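Local coordinates for aminopentol aminotransferase (Sphingopyxis macrogoltabida, PDB 6HBS), which transfers the amino group of aminopentol, hydrolysed fumonisin B1, to pyruvate in a reaction dependent on pyridoxal 5'-phosphate, giving the 2-keto product and L-alanine, at residues A[142-147]-A[196-201]; A[203-208]-A[339-344]; A[226-231]-A[253-258]. All coordinates share one frame; numbering follows the deposited sequence.

Contact 3 is wholly buried, whereas contacts 1 and 2 are partly exposed. Contact 3 joins two neighbouring parallel strands of the large mixed sheet; it is built mainly from backbone bonds and apolar side chains, with cofactor-binding Asp-230 and Lys-258 toward its carboxyl end. Contacts 1 and 2 lie among loops, where charged and amide side chains reach for main-chain atoms: Arg-198 and Glu-200 in contact 1, Gln-205 in contact 2. These two adjoin each other, because strands 197-198 and 206-207 pair in a small antiparallel sheet and Arg-198 forms a salt bridge with Glu-203. Contacts 1 and 3 share the cofactor, while contact 2 has no atom in touch with contact 3.

Contact 1. Residues A[142-147]-A[196-201]; sequences KGAYHG and PFRHEV. With PLP (pyridoxal-5'-phosphate), chain C.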
loop_
_atom_site.group_PDB
_atom_site.type_symbol
_atom_site.label_atom_id
_atom_site.label_comp_id
_atom_site.label_asym_id
_atom_site.label_seq_id
_atom_site.Cartn_x
_atom_site.Cartn_y
_atom_site.Cartn_z
ATOM N N LYS A 142 -16.568 0.266 18.788
ATOM C CA LYS A 142 -16.832 -1.145 18.584
ATOM C C LYS A 142 -17.359 -1.366 17.162
ATOM O O LYS A 142 -18.281 -0.669 16.729
ATOM C CB LYS A 142 -17.938 -1.672 19.507
ATOM C CG LYS A 142 -17.555 -1.805 20.963
ATOM C CD LYS A 142 -18.743 -2.110 21.891
ATOM C CE LYS A 142 -18.376 -1.991 23.362
ATOM N NZ LYS A 142 -18.280 -0.567 23.785
ATOM N N GLY A 143 -16.736 -2.303 16.453
ATOM C CA GLY A 143 -17.106 -2.707 15.090
ATOM C C GLY A 143 -16.693 -1.707 14.008
ATOM O O GLY A 143 -17.054 -1.899 12.875
ATOM N N ALA A 144 -15.983 -0.625 14.332
ATOM C CA ALA A 144 -15.583 0.328 13.304
ATOM C C ALA A 144 -14.390 -0.229 12.511
ATOM O O ALA A 144 -13.421 -0.695 13.096
ATOM C CB ALA A 144 -15.251 1.652 13.907
ATOM N N TYR A 145 -14.485 -0.155 11.178
ATOM C CA TYR A 145 -13.427 -0.615 10.269
ATOM C C TYR A 145 -12.450 0.535 9.979
ATOM O O TYR A 145 -12.846 1.560 9.432
ATOM C CB TYR A 145 -14.035 -1.170 8.975
ATOM C CG TYR A 145 -13.020 -1.812 8.063
ATOM C CD1 TYR A 145 -12.686 -3.142 8.223
ATOM C CD2 TYR A 145 -12.372 -1.089 7.055
ATOM C CE1 TYR A 145 -11.745 -3.749 7.408
ATOM C CE2 TYR A 145 -11.428 -1.691 6.227
ATOM C CZ TYR A 145 -11.128 -3.031 6.399
ATOM O OH TYR A 145 -10.203 -3.687 5.636
ATOM N N HIS A 146 -11.174 0.339 10.357
ATOM C CA HIS A 146 -10.109 1.298 10.127
ATOM C C HIS A 146 -8.992 0.721 9.248
ATOM O O HIS A 146 -7.981 1.376 9.035
ATOM C CB HIS A 146 -9.555 1.819 11.456
ATOM C CG HIS A 146 -10.524 2.667 12.200
ATOM N ND1 HIS A 146 -11.004 3.850 11.675
ATOM C CD2 HIS A 146 -11.082 2.523 13.424
ATOM C CE1 HIS A 146 -11.842 4.388 12.550
ATOM N NE2 HIS A 146 -11.894 3.605 13.636
ATOM N N GLY A 147 -9.171 -0.499 8.765
ATOM C CA GLY A 147 -8.163 -1.159 7.932
ATOM C C GLY A 147 -8.054 -2.619 8.306
ATOM O O GLY A 147 -8.875 -3.128 9.092
ATOM N N PRO A 196 -16.744 9.365 10.173
ATOM C CA PRO A 196 -17.600 10.542 10.257
ATOM C C PRO A 196 -19.097 10.212 10.307
ATOM O O PRO A 196 -19.867 11.064 10.708
ATOM C CB PRO A 196 -17.260 11.367 9.014
ATOM C CG PRO A 196 -16.676 10.366 8.041
ATOM C CD PRO A 196 -16.100 9.227 8.849
ATOM N N PHE A 197 -19.472 8.993 9.928
ATOM C CA PHE A 197 -20.771 8.412 10.299
ATOM C C PHE A 197 -20.566 6.908 10.498
ATOM O O PHE A 197 -19.451 6.385 10.251
ATOM C CB PHE A 197 -21.859 8.793 9.284
ATOM C CG PHE A 197 -21.672 8.359 7.855
ATOM C CD1 PHE A 197 -20.959 9.143 6.955
ATOM C CD2 PHE A 197 -22.280 7.196 7.395
ATOM C CE1 PHE A 197 -20.832 8.746 5.627
ATOM C CE2 PHE A 197 -22.146 6.797 6.068
ATOM C CZ PHE A 197 -21.409 7.563 5.190
ATOM N N ARG A 198 -21.614 6.203 10.947
ATOM C CA ARG A 198 -21.545 4.775 11.113
ATOM C C ARG A 198 -21.770 4.124 9.747
ATOM O O ARG A 198 -22.885 4.224 9.175
ATOM C CB ARG A 198 -22.594 4.280 12.113
ATOM C CG ARG A 198 -22.506 2.788 12.402
ATOM C CD ARG A 198 -21.250 2.455 13.184
ATOM N NE ARG A 198 -21.236 1.055 13.572
ATOM C CZ ARG A 198 -20.307 0.497 14.333
ATOM N NH1 ARG A 198 -19.199 1.167 14.641
ATOM N NH2 ARG A 198 -20.521 -0.726 14.785
ATOM N N HIS A 199 -20.714 3.486 9.213
ATOM C CA HIS A 199 -20.742 2.853 7.896
ATOM C C HIS A 199 -20.067 1.484 7.982
ATOM O O HIS A 199 -18.871 1.344 7.678
ATOM C CB HIS A 199 -20.190 3.778 6.789
ATOM C CG HIS A 199 -18.861 4.436 7.027
ATOM N ND1 HIS A 199 -17.708 3.731 7.342
ATOM C CD2 HIS A 199 -18.478 5.727 6.890
ATOM C CE1 HIS A 199 -16.697 4.585 7.437
ATOM N NE2 HIS A 199 -17.131 5.815 7.142
ATOM N N GLU A 200 -20.837 0.477 8.421
ATOM C CA GLU A 200 -20.295 -0.875 8.603
ATOM C C GLU A 200 -21.215 -1.914 7.977
ATOM O O GLU A 200 -22.423 -1.687 7.834
ATOM C CB GLU A 200 -20.089 -1.172 10.095
ATOM C CG GLU A 200 -19.166 -0.164 10.777
ATOM C CD GLU A 200 -17.754 -0.090 10.210
ATOM O OE1 GLU A 200 -17.095 0.975 10.344
ATOM O OE2 GLU A 200 -17.302 -1.093 9.669
ATOM N N VAL A 201 -20.629 -3.089 7.718
ATOM C CA VAL A 201 -21.310 -4.202 7.084
ATOM C C VAL A 201 -22.371 -4.808 8.009
ATOM O O VAL A 201 -22.230 -4.829 9.219
ATOM C CB VAL A 201 -20.339 -5.283 6.578
ATOM C CG1 VAL A 201 -19.442 -4.713 5.485
ATOM C CG2 VAL A 201 -19.538 -5.911 7.720
HETATM N N1 PLP C . -10.719 3.190 6.943
HETATM C C2 PLP C . -11.969 3.135 6.432
HETATM C C2A PLP C . -13.109 3.907 7.052
HETATM C C3 PLP C . -12.204 2.369 5.211
HETATM O O3 PLP C . -13.436 2.302 4.666
HETATM C C4 PLP C . -11.068 1.665 4.572
HETATM C C4A PLP C . -11.341 0.909 3.320
HETATM C C5 PLP C . -9.754 1.755 5.275
HETATM C C6 PLP C . -9.657 2.543 6.415
HETATM C C5A PLP C . -8.494 1.067 4.752
HETATM O O4P PLP C . -8.181 1.483 3.398
HETATM P P PLP C . -7.421 0.366 2.521
HETATM O O1P PLP C . -8.347 -0.732 2.254
HETATM O O2P PLP C . -6.293 -0.100 3.396
HETATM O O3P PLP C . -7.045 1.180 1.301
HETATM O O HOH W 1 -15.494 2.011 8.474
#
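Arg-198 and Glu-200 carry this contact, both by binding the main chain of residues 142-147. The arginine grips the carbonyl of Lys-142 end-on, with NH1 2.9 Å and NH2 3.0 Å from Lys-142 O. That oxygen lies near the guanidinium plane and takes both bonds, each of them bent. CG of Arg-198 lies anti to the backbone N (chi1 -176°) and the chain bends at the next torsion; the extended remainder carries the guanidinium to Lys-142, while NE forms a salt bridge with Glu-203. CG of Glu-200 lies above one guanidinium face, offset toward its rim.

The carboxylate of Glu-200 serves Tyr-145. Tyr-145 N donates to Glu-200 OE1 over 3.0 Å in a nearly straight bond (169°), reaching the oxygen from above the carboxylate plane. Water 1 donates a second bond to Glu-200 OE1, at 2.7 Å, and also donates to Tyr-145 O at 2.9 Å. A single carboxylate oxygen thus holds the tyrosine backbone on both its N-H and its carbonyl, one directly and one through water.

Close packing completes the junction. Tyr-145 CB lies 3.3 Å from Glu-200 OE2, and Gly-143, at positive phi, passes the arginine where a CB would collide with NH2.

On the cofactor side, the Tyr-145 ring turns an edge to the pyridine, CE2 being 3.8 Å from PLP C4, and it also packs on Thr-285 of the second subunit. The His-199 ring likewise approaches edge-first, with CE1 3.7 Å from the methyl carbon C2A of PLP. Two connections following neighbouring parallel strands, 137-141 and 189-194, here form part of the pyridoxal-phosphate pocket at the carboxyl ends of the sheet strands, as expected of a class-III aminotransferase of fold type I.

Contact 2. Residues A[203-208]-A[339-344]; sequences EDQALA and TGPAQM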
loop_
_atom_site.group_PDB
_atom_site.type_symbol
_atom_site.label_atom_id
_atom_site.label_comp_id
_atom_site.label_asym_id
_atom_site.label_seq_id
_atom_site.Cartn_x
_atom_site.Cartn_y
_atom_site.Cartn_z
ATOM N N GLU A 203 -25.049 -3.848 9.049
ATOM C CA GLU A 203 -25.587 -2.979 10.065
ATOM C C GLU A 203 -26.137 -1.714 9.391
ATOM O O GLU A 203 -25.541 -1.200 8.422
ATOM C CB GLU A 203 -24.484 -2.692 11.093
ATOM C CG GLU A 203 -24.908 -1.755 12.210
ATOM C CD GLU A 203 -23.774 -1.366 13.160
ATOM O OE1 GLU A 203 -23.888 -0.307 13.812
ATOM O OE2 GLU A 203 -22.777 -2.113 13.222
ATOM N N ASP A 204 -27.267 -1.215 9.916
ATOM C CA ASP A 204 -27.862 0.039 9.476
ATOM C C ASP A 204 -26.851 1.149 9.729
ATOM O O ASP A 204 -26.078 1.114 10.708
ATOM C CB ASP A 204 -29.205 0.341 10.161
ATOM C CG ASP A 204 -30.323 -0.651 9.824
ATOM O OD1 ASP A 204 -30.466 -1.042 8.651
ATOM O OD2 ASP A 204 -31.044 -1.056 10.751
ATOM N N GLN A 205 -26.816 2.097 8.792
ATOM C CA GLN A 205 -25.981 3.281 8.902
ATOM C C GLN A 205 -26.706 4.343 9.741
ATOM O O GLN A 205 -27.926 4.293 9.921
ATOM C CB GLN A 205 -25.600 3.796 7.514
ATOM C CG GLN A 205 -24.774 2.779 6.754
ATOM C CD GLN A 205 -24.085 3.347 5.535
ATOM O OE1 GLN A 205 -22.882 3.158 5.375
ATOM N NE2 GLN A 205 -24.847 4.008 4.661
ATOM N N ALA A 206 -25.923 5.284 10.269
ATOM C CA ALA A 206 -26.414 6.372 11.060
ATOM C C ALA A 206 -25.462 7.553 10.932
ATOM O O ALA A 206 -24.230 7.357 11.001
ATOM C CB ALA A 206 -26.530 5.920 12.495
ATOM N N LEU A 207 -26.030 8.755 10.790
ATOM C CA LEU A 207 -25.267 9.985 10.791
ATOM C C LEU A 207 -24.646 10.221 12.179
ATOM O O LEU A 207 -25.176 9.739 13.207
ATOM C CB LEU A 207 -26.186 11.147 10.421
ATOM C CG LEU A 207 -26.930 11.015 9.088
ATOM C CD1 LEU A 207 -27.711 12.279 8.795
ATOM C CD2 LEU A 207 -25.995 10.704 7.941
ATOM N N ALA A 208 -23.522 10.960 12.218
ATOM C CA ALA A 208 -22.888 11.299 13.505
ATOM C C ALA A 208 -23.804 12.279 14.225
ATOM O O ALA A 208 -24.365 13.181 13.586
ATOM C CB ALA A 208 -21.519 11.908 13.347
ATOM N N THR A 339 -30.526 3.749 4.783
ATOM C CA THR A 339 -29.890 4.475 5.873
ATOM C C THR A 339 -28.565 5.079 5.417
ATOM O O THR A 339 -27.970 4.657 4.430
ATOM C CB THR A 339 -29.704 3.569 7.098
ATOM O OG1 THR A 339 -28.895 2.435 6.775
ATOM C CG2 THR A 339 -31.045 3.102 7.637
ATOM N N GLY A 340 -28.121 6.057 6.197
ATOM C CA GLY A 340 -27.015 6.907 5.894
ATOM C C GLY A 340 -27.327 7.847 4.738
ATOM O O GLY A 340 -28.426 7.868 4.191
ATOM N N PRO A 341 -26.333 8.636 4.304
ATOM C CA PRO A 341 -26.537 9.598 3.228
ATOM C C PRO A 341 -26.975 8.864 1.953
ATOM O O PRO A 341 -26.477 7.781 1.664
ATOM C CB PRO A 341 -25.150 10.238 3.036
ATOM C CG PRO A 341 -24.368 9.830 4.254
ATOM C CD PRO A 341 -24.924 8.495 4.693
ATOM N N ALA A 342 -27.863 9.481 1.170
ATOM C CA ALA A 342 -28.365 8.868 -0.059
ATOM C C ALA A 342 -27.221 8.611 -1.054
ATOM O O ALA A 342 -27.330 7.693 -1.863
ATOM C CB ALA A 342 -29.425 9.731 -0.704
ATOM N N GLN A 343 -26.147 9.411 -0.992
ATOM C CA GLN A 343 -24.965 9.238 -1.900
ATOM C C GLN A 343 -24.032 8.084 -1.450
ATOM O O GLN A 343 -23.080 7.736 -2.187
ATOM C CB GLN A 343 -24.194 10.562 -2.020
ATOM C CG GLN A 343 -23.479 11.054 -0.760
ATOM C CD GLN A 343 -24.272 11.994 0.115
ATOM O OE1 GLN A 343 -25.486 11.858 0.214
ATOM N NE2 GLN A 343 -23.599 12.942 0.766
ATOM N N MET A 344 -24.208 7.556 -0.228
ATOM C CA MET A 344 -23.468 6.377 0.250
ATOM C C MET A 344 -24.436 5.481 1.000
ATOM O O MET A 344 -24.296 5.302 2.206
ATOM C CB MET A 344 -22.329 6.747 1.206
ATOM C CG MET A 344 -21.234 7.507 0.547
ATOM S SD MET A 344 -19.833 7.909 1.647
ATOM C CE MET A 344 -19.450 6.366 2.464
HETATM O O HOH W 2 -29.994 0.186 6.201
#
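Gln-205 spends both N-H bonds of its side-chain amide on the 339-344 loop. NE2 donates to Met-344 O at 2.8 Å, within both the carbonyl and the amide plane, and to Thr-339 O at 3.2 Å, where it stands above the carbonyl plane. An alanine here would probably leave the carbonyls of Thr-339 and Met-344 without this shared donor. The backbone N of Gln-205 donates to Thr-339 OG1 at 2.9 Å; that hydroxyl sits between the threonine's own backbone N and carbonyl carbon (chi1 59°), facing the glutamine. The carbonyl of Met-344 is brought round by a type I beta turn, Pro-341 to Met-344, in the connection between strands 336-339 and 346-349, closed by Met-344 N to Pro-341 O at 3.0 Å. Gly-340, just before the turn, has positive phi, and a CB there would run into NE2 of Gln-205. Farther out, Leu-207 CD2 lies 4.1 Å from Pro-341 CD, the two side chains sliding past each other in opposite directions. Water 2 links Thr-339 OG1, 2.6 Å away, to Asp-204 OD1, while Asp-204 OD2 forms a salt bridge with Lys-337.

Contact 3. Residues A[226-231]-A[253-258]; sequences LLVVDD and LSCWGK. With PLP (pyridoxal-5'-phosphate), chain C.
Strands 226-230 and 253-256 run parallel, 4.6 Å apart at closest approach and 20° off in direction, joined by hydrogen bonds from Leu-253 N to Leu-227 O, Val-229 N to Leu-253 O and Cys-255 N to Val-229 O. A fourth, from Asp-231 N to Cys-255 O (2.7 Å), is more bent and extends the ladder to Asp-231.

On the face bearing Val-228, Asp-230, Leu-253 and Cys-255, Leu-253 CD1 lies 4.0 Å from Leu-226 CD1 and also 4.0 Å from Val-228 CG2. The other valine methyl, CG1, touches Cys-255 SG. With CG anti to the backbone N (chi1 -179°), the Asp-230 carboxylate is carried toward the cofactor, OD2 standing 2.7 Å from PLP N1. The same oxygen is hydrogen-bonded to His-146 ND1, so the histidine is likely to help position the carboxylate. Lys-258 NZ is covalently joined to PLP C4A at 1.6 Å, the internal aldimine. An aspartate at the pyridine nitrogen and a lysine in Schiff base linkage to C4A are hallmarks of fold type I pyridoxal-phosphate enzymes.

At Asp-231 and Trp-256 a side chain meets a ring: Asp-231 CB sits over the centre of the Trp-256 six-membered ring in a CH-pi contact, 4.2 Å from its centroid and only 7° off the normal. The indole is tethered in turn, as NE1 donates to Ser-254 OG at 2.9 Å, a hydroxyl also hydrogen-bonded to His-108. Asp-231 OD1 is hydrogen-bonded to Ser-243.

Strand 226-230 is flanked by parallel strand 189-194, and 253-256 by antiparallel strand 267-271, in the seven-stranded sheet. Helix 118-133 packs on Leu-226 and Leu-253, whereas helix 210-223 covers Leu-227.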
loop_
_atom_site.group_PDB
_atom_site.type_symbol
_atom_site.label_atom_id
_atom_site.label_comp_id
_atom_site.label_asym_id
_atom_site.label_seq_id
_atom_site.Cartn_x
_atom_site.Cartn_y
_atom_site.Cartn_z
ATOM N N LEU A 226 -5.178 13.176 20.570
ATOM C CA LEU A 226 -5.500 13.649 19.199
ATOM C C LEU A 226 -6.825 13.065 18.737
ATOM O O LEU A 226 -7.024 11.851 18.817
ATOM C CB LEU A 226 -4.393 13.229 18.233
ATOM C CG LEU A 226 -3.001 13.766 18.532
ATOM C CD1 LEU A 226 -2.050 13.451 17.380
ATOM C CD2 LEU A 226 -3.023 15.246 18.793
ATOM N N LEU A 227 -7.668 13.935 18.165
ATOM C CA LEU A 227 -8.878 13.533 17.471
ATOM C C LEU A 227 -8.528 13.197 16.020
ATOM O O LEU A 227 -8.017 14.041 15.289
ATOM C CB LEU A 227 -9.940 14.635 17.509
ATOM C CG LEU A 227 -11.257 14.259 16.834
ATOM C CD1 LEU A 227 -11.825 12.982 17.426
ATOM C CD2 LEU A 227 -12.264 15.388 16.913
ATOM N N VAL A 228 -8.816 11.963 15.641
ATOM C CA VAL A 228 -8.527 11.450 14.317
ATOM C C VAL A 228 -9.854 11.109 13.635
ATOM O O VAL A 228 -10.572 10.206 14.075
ATOM C CB VAL A 228 -7.628 10.209 14.385
ATOM C CG1 VAL A 228 -7.240 9.776 12.979
ATOM C CG2 VAL A 228 -6.387 10.428 15.264
ATOM N N VAL A 229 -10.165 11.794 12.529
ATOM C CA VAL A 229 -11.338 11.409 11.746
ATOM C C VAL A 229 -10.867 10.516 10.602
ATOM O O VAL A 229 -10.037 10.935 9.805
ATOM C CB VAL A 229 -12.112 12.631 11.248
ATOM C CG1 VAL A 229 -13.101 12.269 10.159
ATOM C CG2 VAL A 229 -12.818 13.329 12.390
ATOM N N ASP A 230 -11.419 9.301 10.511
ATOM C CA ASP A 230 -11.085 8.399 9.433
ATOM C C ASP A 230 -12.040 8.662 8.265
ATOM O O ASP A 230 -13.135 8.148 8.261
ATOM C CB ASP A 230 -11.080 6.950 9.903
ATOM C CG ASP A 230 -10.707 5.981 8.818
ATOM O OD1 ASP A 230 -10.575 6.434 7.652
ATOM O OD2 ASP A 230 -10.653 4.776 9.122
ATOM N N ASP A 231 -11.569 9.446 7.283
ATOM C CA ASP A 231 -12.355 9.880 6.136
ATOM C C ASP A 231 -11.981 9.079 4.889
ATOM O O ASP A 231 -12.261 9.548 3.763
ATOM C CB ASP A 231 -12.207 11.370 5.867
ATOM C CG ASP A 231 -13.505 12.140 6.003
ATOM O OD1 ASP A 231 -14.577 11.573 5.639
ATOM O OD2 ASP A 231 -13.426 13.319 6.410
ATOM N N LEU A 253 -6.058 15.135 13.238
ATOM C CA LEU A 253 -5.597 14.355 12.076
ATOM C C LEU A 253 -6.834 13.887 11.320
ATOM O O LEU A 253 -7.845 13.573 11.913
ATOM C CB LEU A 253 -4.802 13.116 12.509
ATOM C CG LEU A 253 -3.581 13.306 13.410
ATOM C CD1 LEU A 253 -2.972 11.973 13.768
ATOM C CD2 LEU A 253 -2.524 14.196 12.768
ATOM N N SER A 254 -6.715 13.774 10.010
ATOM C CA SER A 254 -7.720 13.092 9.216
ATOM C C SER A 254 -6.997 12.183 8.220
ATOM O O SER A 254 -5.942 12.548 7.681
ATOM C CB SER A 254 -8.644 14.076 8.525
ATOM O OG SER A 254 -7.914 15.038 7.778
ATOM N N CYS A 255 -7.595 11.021 7.984
ATOM C CA CYS A 255 -7.106 10.000 7.111
ATOM C C CYS A 255 -7.984 9.964 5.859
ATOM O O CYS A 255 -9.244 9.999 5.944
ATOM C CB CYS A 255 -7.158 8.636 7.784
ATOM S SG CYS A 255 -6.220 8.530 9.332
ATOM N N TRP A 256 -7.325 9.876 4.704
ATOM C CA TRP A 256 -7.970 9.966 3.401
ATOM C C TRP A 256 -7.432 8.858 2.500
ATOM O O TRP A 256 -6.295 8.393 2.666
ATOM C CB TRP A 256 -7.705 11.317 2.759
ATOM C CG TRP A 256 -8.197 12.478 3.548
ATOM C CD1 TRP A 256 -7.588 13.060 4.617
ATOM C CD2 TRP A 256 -9.363 13.253 3.278
ATOM N NE1 TRP A 256 -8.327 14.120 5.064
ATOM C CE2 TRP A 256 -9.413 14.271 4.259
ATOM C CE3 TRP A 256 -10.386 13.181 2.324
ATOM C CZ2 TRP A 256 -10.431 15.215 4.289
ATOM C CZ3 TRP A 256 -11.396 14.113 2.368
ATOM C CH2 TRP A 256 -11.429 15.098 3.349
ATOM N N GLY A 257 -8.280 8.425 1.565
ATOM C CA GLY A 257 -7.878 7.422 0.587
ATOM C C GLY A 257 -9.022 7.159 -0.362
ATOM O O GLY A 257 -9.885 8.054 -0.565
ATOM N N LYS A 258 -8.985 5.982 -0.975
ATOM C CA LYS A 258 -9.965 5.454 -1.953
ATOM C C LYS A 258 -10.075 6.341 -3.204
ATOM O O LYS A 258 -9.695 5.900 -4.273
ATOM C CB LYS A 258 -11.323 5.157 -1.290
ATOM C CG LYS A 258 -11.277 3.895 -0.422
ATOM C CD LYS A 258 -12.567 3.409 0.238
ATOM C CE LYS A 258 -12.453 1.992 0.809
ATOM N NZ LYS A 258 -11.889 1.909 2.197
HETATM N N1 PLP C . -10.719 3.190 6.943
HETATM C C2 PLP C . -11.969 3.135 6.432
HETATM C C2A PLP C . -13.109 3.907 7.052
HETATM C C3 PLP C . -12.204 2.369 5.211
HETATM O O3 PLP C . -13.436 2.302 4.666
HETATM C C4 PLP C . -11.068 1.665 4.572
HETATM C C4A PLP C . -11.341 0.909 3.320
HETATM C C5 PLP C . -9.754 1.755 5.275
HETATM C C6 PLP C . -9.657 2.543 6.415
HETATM C C5A PLP C . -8.494 1.067 4.752
HETATM O O4P PLP C . -8.181 1.483 3.398
HETATM P P PLP C . -7.421 0.366 2.521
HETATM O O1P PLP C . -8.347 -0.732 2.254
HETATM O O2P PLP C . -6.293 -0.100 3.396
HETATM O O3P PLP C . -7.045 1.180 1.301
HETATM O O HOH W 3 -10.751 9.934 1.454
#